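Local coordinates for uncharacterized protein (Deinococcus radiodurans, PDB 3M33), which is of unknown function but probably acts as a methyltransferase, with a Rossmann-like domain of the kind that binds S-adenosylmethionine, at residues E35-L45 with D135-P143. Residues are numbered along the deposited sequence; the frame is centred on the assembly and turned at random.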
ATOM      1  N   GLU A  35       7.135  -3.545  -6.970  1.00 38.16           N
ATOM      2  CA  GLU A  35       6.025  -4.194  -6.260  1.00 34.08           C
ATOM      3  C   GLU A  35       5.582  -5.506  -6.897  1.00 29.55           C
ATOM      4  O   GLU A  35       4.632  -6.121  -6.436  1.00 36.13           O
ATOM      5  CB  GLU A  35       4.841  -3.234  -6.080  1.00 33.81           C
ATOM      6  CG  GLU A  35       5.129  -2.128  -5.057  1.00 35.38           C
ATOM      7  CD  GLU A  35       4.008  -1.109  -4.935  1.00 40.94           C
ATOM      8  OE1 GLU A  35       2.844  -1.482  -5.165  1.00 39.70           O
ATOM      9  OE2 GLU A  35       4.293   0.065  -4.598  1.00 41.58           O
ATOM     10  N   LEU A  36       6.274  -5.957  -7.940  1.00 31.44           N
ATOM     11  CA  LEU A  36       5.921  -7.247  -8.559  1.00 35.39           C
ATOM     12  C   LEU A  36       5.934  -8.398  -7.551  1.00 39.22           C
ATOM     13  O   LEU A  36       5.084  -9.285  -7.608  1.00 38.40           O
ATOM     14  CB  LEU A  36       6.846  -7.600  -9.725  1.00 30.05           C
ATOM     15  CG  LEU A  36       6.762  -6.698 -10.958  1.00 51.03           C
ATOM     16  CD1 LEU A  36       7.837  -7.090 -11.981  1.00 51.10           C
ATOM     17  CD2 LEU A  36       5.362  -6.738 -11.573  1.00 54.41           C
ATOM     18  N   THR A  37       6.898  -8.388  -6.633  1.00 35.61           N
ATOM     19  CA  THR A  37       7.052  -9.507  -5.703  1.00 36.82           C
ATOM     20  C   THR A  37       5.882  -9.526  -4.744  1.00 32.62           C
ATOM     21  O   THR A  37       5.371 -10.586  -4.393  1.00 36.39           O
ATOM     22  CB  THR A  37       8.396  -9.446  -4.933  1.00 39.24           C
ATOM     23  OG1 THR A  37       9.474  -9.389  -5.875  1.00 42.18           O
ATOM     24  CG2 THR A  37       8.584 -10.696  -4.059  1.00 28.63           C
ATOM     25  N   PHE A  38       5.427  -8.337  -4.359  1.00 29.92           N
ATOM     26  CA  PHE A  38       4.272  -8.213  -3.485  1.00 26.14           C
ATOM     27  C   PHE A  38       3.033  -8.812  -4.163  1.00 32.40           C
ATOM     28  O   PHE A  38       2.258  -9.526  -3.533  1.00 34.19           O
ATOM     29  CB  PHE A  38       4.033  -6.735  -3.134  1.00 28.14           C
ATOM     30  CG  PHE A  38       2.751  -6.483  -2.378  1.00 37.04           C
ATOM     31  CD1 PHE A  38       2.730  -6.499  -0.993  1.00 35.81           C
ATOM     32  CD2 PHE A  38       1.576  -6.210  -3.056  1.00 31.96           C
ATOM     33  CE1 PHE A  38       1.569  -6.254  -0.305  1.00 37.07           C
ATOM     34  CE2 PHE A  38       0.399  -5.959  -2.370  1.00 38.10           C
ATOM     35  CZ  PHE A  38       0.397  -5.989  -0.991  1.00 40.31           C
ATOM     36  N   ASP A  39       2.841  -8.521  -5.445  1.00 34.14           N
ATOM     37  CA  ASP A  39       1.699  -9.084  -6.172  1.00 35.60           C
ATOM     38  C   ASP A  39       1.788 -10.600  -6.206  1.00 31.01           C
ATOM     39  O   ASP A  39       0.794 -11.275  -6.013  1.00 36.22           O
ATOM     40  CB  ASP A  39       1.634  -8.583  -7.623  1.00 31.27           C
ATOM     41  CG  ASP A  39       1.281  -7.118  -7.723  1.00 40.03           C
ATOM     42  OD1 ASP A  39       1.045  -6.479  -6.677  1.00 38.29           O
ATOM     43  OD2 ASP A  39       1.262  -6.607  -8.861  1.00 45.87           O
ATOM     44  N   LEU A  40       2.975 -11.130  -6.497  1.00 37.52           N
ATOM     45  CA  LEU A  40       3.167 -12.577  -6.500  1.00 32.70           C
ATOM     46  C   LEU A  40       2.865 -13.204  -5.137  1.00 34.38           C
ATOM     47  O   LEU A  40       2.197 -14.226  -5.058  1.00 32.54           O
ATOM     48  CB  LEU A  40       4.605 -12.934  -6.858  1.00 40.54           C
ATOM     49  CG  LEU A  40       5.008 -12.922  -8.322  1.00 66.21           C
ATOM     50  CD1 LEU A  40       6.144 -13.924  -8.491  1.00 74.13           C
ATOM     51  CD2 LEU A  40       3.819 -13.272  -9.227  1.00 70.60           C
ATOM     52  N   TRP A  41       3.378 -12.603  -4.064  1.00 28.63           N
ATOM     53  CA  TRP A  41       3.165 -13.156  -2.731  1.00 30.79           C
ATOM     54  C   TRP A  41       1.674 -13.126  -2.390  1.00 39.93           C
ATOM     55  O   TRP A  41       1.129 -14.078  -1.830  1.00 37.21           O
ATOM     56  CB  TRP A  41       3.923 -12.344  -1.695  1.00 25.30           C
ATOM     57  CG  TRP A  41       5.407 -12.572  -1.684  1.00 29.92           C
ATOM     58  CD1 TRP A  41       6.133 -13.305  -2.568  1.00 35.71           C
ATOM     59  CD2 TRP A  41       6.341 -12.058  -0.721  1.00 34.95           C
ATOM     60  NE1 TRP A  41       7.464 -13.280  -2.219  1.00 34.40           N
ATOM     61  CE2 TRP A  41       7.614 -12.522  -1.087  1.00 35.06           C
ATOM     62  CE3 TRP A  41       6.217 -11.245   0.416  1.00 35.92           C
ATOM     63  CZ2 TRP A  41       8.764 -12.211  -0.353  1.00 33.19           C
ATOM     64  CZ3 TRP A  41       7.351 -10.934   1.137  1.00 40.31           C
ATOM     65  CH2 TRP A  41       8.611 -11.416   0.748  1.00 38.42           C
ATOM     66  N   LEU A  42       1.015 -12.020  -2.730  1.00 33.24           N
ATOM     67  CA  LEU A  42      -0.399 -11.877  -2.416  1.00 34.06           C
ATOM     68  C   LEU A  42      -1.203 -12.945  -3.159  1.00 30.72           C
ATOM     69  O   LEU A  42      -2.034 -13.634  -2.588  1.00 37.10           O
ATOM     70  CB  LEU A  42      -0.881 -10.478  -2.795  1.00 30.80           C
ATOM     71  CG  LEU A  42      -2.386 -10.221  -2.668  1.00 35.96           C
ATOM     72  CD1 LEU A  42      -2.909 -10.660  -1.300  1.00 36.67           C
ATOM     73  CD2 LEU A  42      -2.691  -8.734  -2.942  1.00 37.83           C
ATOM     74  N   SER A  43      -0.922 -13.090  -4.446  1.00 37.96           N
ATOM     75  CA  SER A  43      -1.615 -14.071  -5.253  1.00 40.59           C
ATOM     76  C   SER A  43      -1.478 -15.492  -4.681  1.00 41.64           C
ATOM     77  O   SER A  43      -2.459 -16.238  -4.642  1.00 36.61           O
ATOM     78  CB  SER A  43      -1.110 -14.014  -6.692  1.00 37.27           C
ATOM     79  OG  SER A  43      -1.734 -15.028  -7.436  1.00 51.06           O
ATOM     80  N   ARG A  44      -0.277 -15.861  -4.222  1.00 39.52           N
ATOM     81  CA  ARG A  44      -0.058 -17.198  -3.657  1.00 36.94           C
ATOM     82  C   ARG A  44      -0.883 -17.424  -2.394  1.00 41.69           C
ATOM     83  O   ARG A  44      -1.259 -18.548  -2.087  1.00 43.37           O
ATOM     84  CB  ARG A  44       1.430 -17.435  -3.327  1.00 37.97           C
ATOM     85  CG  ARG A  44       2.375 -17.498  -4.520  1.00 36.99           C
ATOM     86  CD  ARG A  44       3.824 -17.699  -4.040  1.00 40.63           C
ATOM     87  NE  ARG A  44       4.093 -19.090  -3.658  1.00 37.98           N
ATOM     88  CZ  ARG A  44       4.097 -19.557  -2.411  1.00 45.98           C
ATOM     89  NH1 ARG A  44       3.870 -18.749  -1.377  1.00 44.36           N
ATOM     90  NH2 ARG A  44       4.342 -20.843  -2.193  1.00 41.76           N
ATOM     91  N   LEU A  45      -1.152 -16.354  -1.650  1.00 43.24           N
ATOM     92  CA  LEU A  45      -1.880 -16.456  -0.380  1.00 32.09           C
ATOM     93  C   LEU A  45      -3.416 -16.525  -0.491  1.00 36.59           C
ATOM     94  O   LEU A  45      -4.099 -16.740   0.509  1.00 40.70           O
ATOM     95  CB  LEU A  45      -1.517 -15.274   0.511  1.00 34.95           C
ATOM     96  CG  LEU A  45      -0.097 -15.307   1.093  1.00 40.42           C
ATOM     97  CD1 LEU A  45       0.372 -13.883   1.357  1.00 37.67           C
ATOM     98  CD2 LEU A  45      -0.052 -16.151   2.368  1.00 36.10           C
ATOM     99  N   ASP A 135      -3.222 -18.753  12.563  1.00 49.94           N
ATOM    100  CA  ASP A 135      -2.540 -19.051  11.305  1.00 50.57           C
ATOM    101  C   ASP A 135      -2.827 -18.042  10.194  1.00 50.56           C
ATOM    102  O   ASP A 135      -2.581 -18.326   9.028  1.00 49.20           O
ATOM    103  CB  ASP A 135      -2.894 -20.454  10.821  1.00 51.04           C
ATOM    104  CG  ASP A 135      -2.644 -21.505  11.882  1.00 65.46           C
ATOM    105  OD1 ASP A 135      -1.828 -21.241  12.799  1.00 61.89           O
ATOM    106  OD2 ASP A 135      -3.271 -22.583  11.804  1.00 72.69           O
ATOM    107  N   ALA A 136      -3.351 -16.874  10.551  1.00 46.55           N
ATOM    108  CA  ALA A 136      -3.514 -15.789   9.584  1.00 42.63           C
ATOM    109  C   ALA A 136      -2.142 -15.254   9.192  1.00 43.86           C
ATOM    110  O   ALA A 136      -1.178 -15.407   9.954  1.00 36.21           O
ATOM    111  CB  ALA A 136      -4.353 -14.677  10.194  1.00 36.19           C
ATOM    112  N   HIS A 137      -2.058 -14.638   8.009  1.00 37.68           N
ATOM    113  CA  HIS A 137      -0.864 -13.901   7.588  1.00 38.81           C
ATOM    114  C   HIS A 137      -1.148 -12.398   7.582  1.00 39.25           C
ATOM    115  O   HIS A 137      -2.285 -11.966   7.360  1.00 37.79           O
ATOM    116  CB  HIS A 137      -0.448 -14.291   6.163  1.00 36.11           C
ATOM    117  CG  HIS A 137       0.216 -15.627   6.054  1.00 39.23           C
ATOM    118  ND1 HIS A 137      -0.485 -16.788   5.816  1.00 42.63           N
ATOM    119  CD2 HIS A 137       1.520 -15.986   6.119  1.00 44.13           C
ATOM    120  CE1 HIS A 137       0.355 -17.806   5.757  1.00 42.20           C
ATOM    121  NE2 HIS A 137       1.578 -17.347   5.935  1.00 43.91           N
ATOM    122  N   PHE A 138      -0.110 -11.598   7.776  1.00 33.67           N
ATOM    123  CA  PHE A 138      -0.212 -10.159   7.549  1.00 28.00           C
ATOM    124  C   PHE A 138       0.747  -9.850   6.408  1.00 36.82           C
ATOM    125  O   PHE A 138       1.910 -10.230   6.467  1.00 34.39           O
ATOM    126  CB  PHE A 138       0.234  -9.392   8.805  1.00 34.53           C
ATOM    127  CG  PHE A 138       0.449  -7.917   8.570  1.00 31.11           C
ATOM    128  CD1 PHE A 138      -0.631  -7.050   8.449  1.00 35.17           C
ATOM    129  CD2 PHE A 138       1.729  -7.395   8.472  1.00 36.23           C
ATOM    130  CE1 PHE A 138      -0.436  -5.680   8.214  1.00 34.19           C
ATOM    131  CE2 PHE A 138       1.937  -6.033   8.243  1.00 34.61           C
ATOM    132  CZ  PHE A 138       0.847  -5.173   8.112  1.00 30.39           C
ATOM    133  N   LEU A 139       0.274  -9.164   5.376  1.00 32.93           N
ATOM    134  CA  LEU A 139       1.103  -8.880   4.225  1.00 26.53           C
ATOM    135  C   LEU A 139       1.157  -7.369   3.968  1.00 32.75           C
ATOM    136  O   LEU A 139       0.115  -6.712   3.859  1.00 34.44           O
ATOM    137  CB  LEU A 139       0.575  -9.621   2.988  1.00 28.47           C
ATOM    138  CG  LEU A 139       1.264  -9.298   1.660  1.00 32.38           C
ATOM    139  CD1 LEU A 139       2.722  -9.728   1.722  1.00 36.20           C
ATOM    140  CD2 LEU A 139       0.547  -9.963   0.502  1.00 34.71           C
ATOM    141  N   TYR A 140       2.367  -6.828   3.845  1.00 36.47           N
ATOM    142  CA  TYR A 140       2.558  -5.378   3.696  1.00 32.20           C
ATOM    143  C   TYR A 140       3.665  -5.032   2.699  1.00 33.92           C
ATOM    144  O   TYR A 140       4.676  -5.732   2.610  1.00 35.14           O
ATOM    145  CB  TYR A 140       2.897  -4.770   5.062  1.00 31.35           C
ATOM    146  CG  TYR A 140       3.342  -3.309   5.036  1.00 31.14           C
ATOM    147  CD1 TYR A 140       2.408  -2.278   5.045  1.00 29.82           C
ATOM    148  CD2 TYR A 140       4.692  -2.966   5.041  1.00 37.83           C
ATOM    149  CE1 TYR A 140       2.799  -0.941   5.037  1.00 36.97           C
ATOM    150  CE2 TYR A 140       5.099  -1.628   5.043  1.00 36.60           C
ATOM    151  CZ  TYR A 140       4.139  -0.623   5.035  1.00 39.57           C
ATOM    152  OH  TYR A 140       4.508   0.706   5.019  1.00 35.65           O
ATOM    153  N   VAL A 141       3.480  -3.951   1.946  1.00 35.71           N
ATOM    154  CA  VAL A 141       4.598  -3.358   1.226  1.00 34.26           C
ATOM    155  C   VAL A 141       4.633  -1.856   1.504  1.00 38.20           C
ATOM    156  O   VAL A 141       3.607  -1.176   1.428  1.00 35.21           O
ATOM    157  CB  VAL A 141       4.604  -3.660  -0.301  1.00 36.21           C
ATOM    158  CG1 VAL A 141       3.393  -3.053  -0.990  1.00 26.66           C
ATOM    159  CG2 VAL A 141       5.900  -3.102  -0.937  1.00 30.96           C
ATOM    160  N   GLY A 142       5.809  -1.343   1.864  1.00 37.04           N
ATOM    161  CA  GLY A 142       5.932   0.057   2.254  1.00 28.89           C
ATOM    162  C   GLY A 142       6.640   0.814   1.162  1.00 36.49           C
ATOM    163  O   GLY A 142       7.345   0.209   0.374  1.00 29.70           O
ATOM    164  N   PRO A 143       6.475   2.143   1.120  1.00 34.68           N
ATOM    165  CA  PRO A 143       6.973   2.915  -0.020  1.00 36.81           C
ATOM    166  C   PRO A 143       8.434   3.350   0.132  1.00 39.78           C
ATOM    167  O   PRO A 143       8.867   4.254  -0.578  1.00 40.12           O
ATOM    168  CB  PRO A 143       6.052   4.134  -0.024  1.00 36.37           C
ATOM    169  CG  PRO A 143       5.742   4.352   1.438  1.00 37.15           C
ATOM    170  CD  PRO A 143       5.791   2.991   2.109  1.00 32.69           C
TER
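Glu35 OE2, at the end of a side chain whose CG passes Val141 CG2 at 4.3 Å, forms salt bridges with both Arg119 and Arg210, while OE1 of the same carboxylate pairs with Arg118. Three arginines thus hold both carboxylate oxygens, which limits the rotation of the group. Towards the strand itself the contact is apolar throughout. Phe38 drops towards the strand with its ring carbon CG anti to the backbone N (chi1 172°), which lays one ring face under Val141: methyl CG1 of Val141 sits 3.7 Å from the centroid of the Phe38 ring, 20° off the normal, in a CH-pi contact. Val141 CB lies 3.5 Å from Phe38 CD1 on the same side of the ring. At the next ring carbon, Phe38 CE1 meets Leu139 CG at 3.6 Å, approached at a slant.

This is the helix-on-sheet packing of a class I methyltransferase-like fold: helix 36-45, just ahead of strand 51-55 and the probable Rossmann-type glycine-rich turn after it, runs over strand 136-142 in nearly the reverse direction (169°), the axes 9.3 Å apart at their closest. His137, Leu139 and Val141, alternate residues of the strand, present their side chains to the helix, and Phe38 and Leu42 also reach strand 112-118 alongside, through Val116 and Leu114.

Leu139 wedges its fork between successive turns. Leu139 CD1 comes up to the edge of the Trp41 indole, 4.0 Å from Trp41 CE3 and near the ring plane. The other methyl, Leu139 CD2, goes under Leu42, 3.6 Å from Leu42 CB, with Leu45 CD1 on its flank. At the far end, Leu45 turns its second methyl to His137: Leu45 CD2 lies over one face of the His137 imidazole, 3.7 Å from the ring centroid, another CH-pi contact, shifted towards ND1.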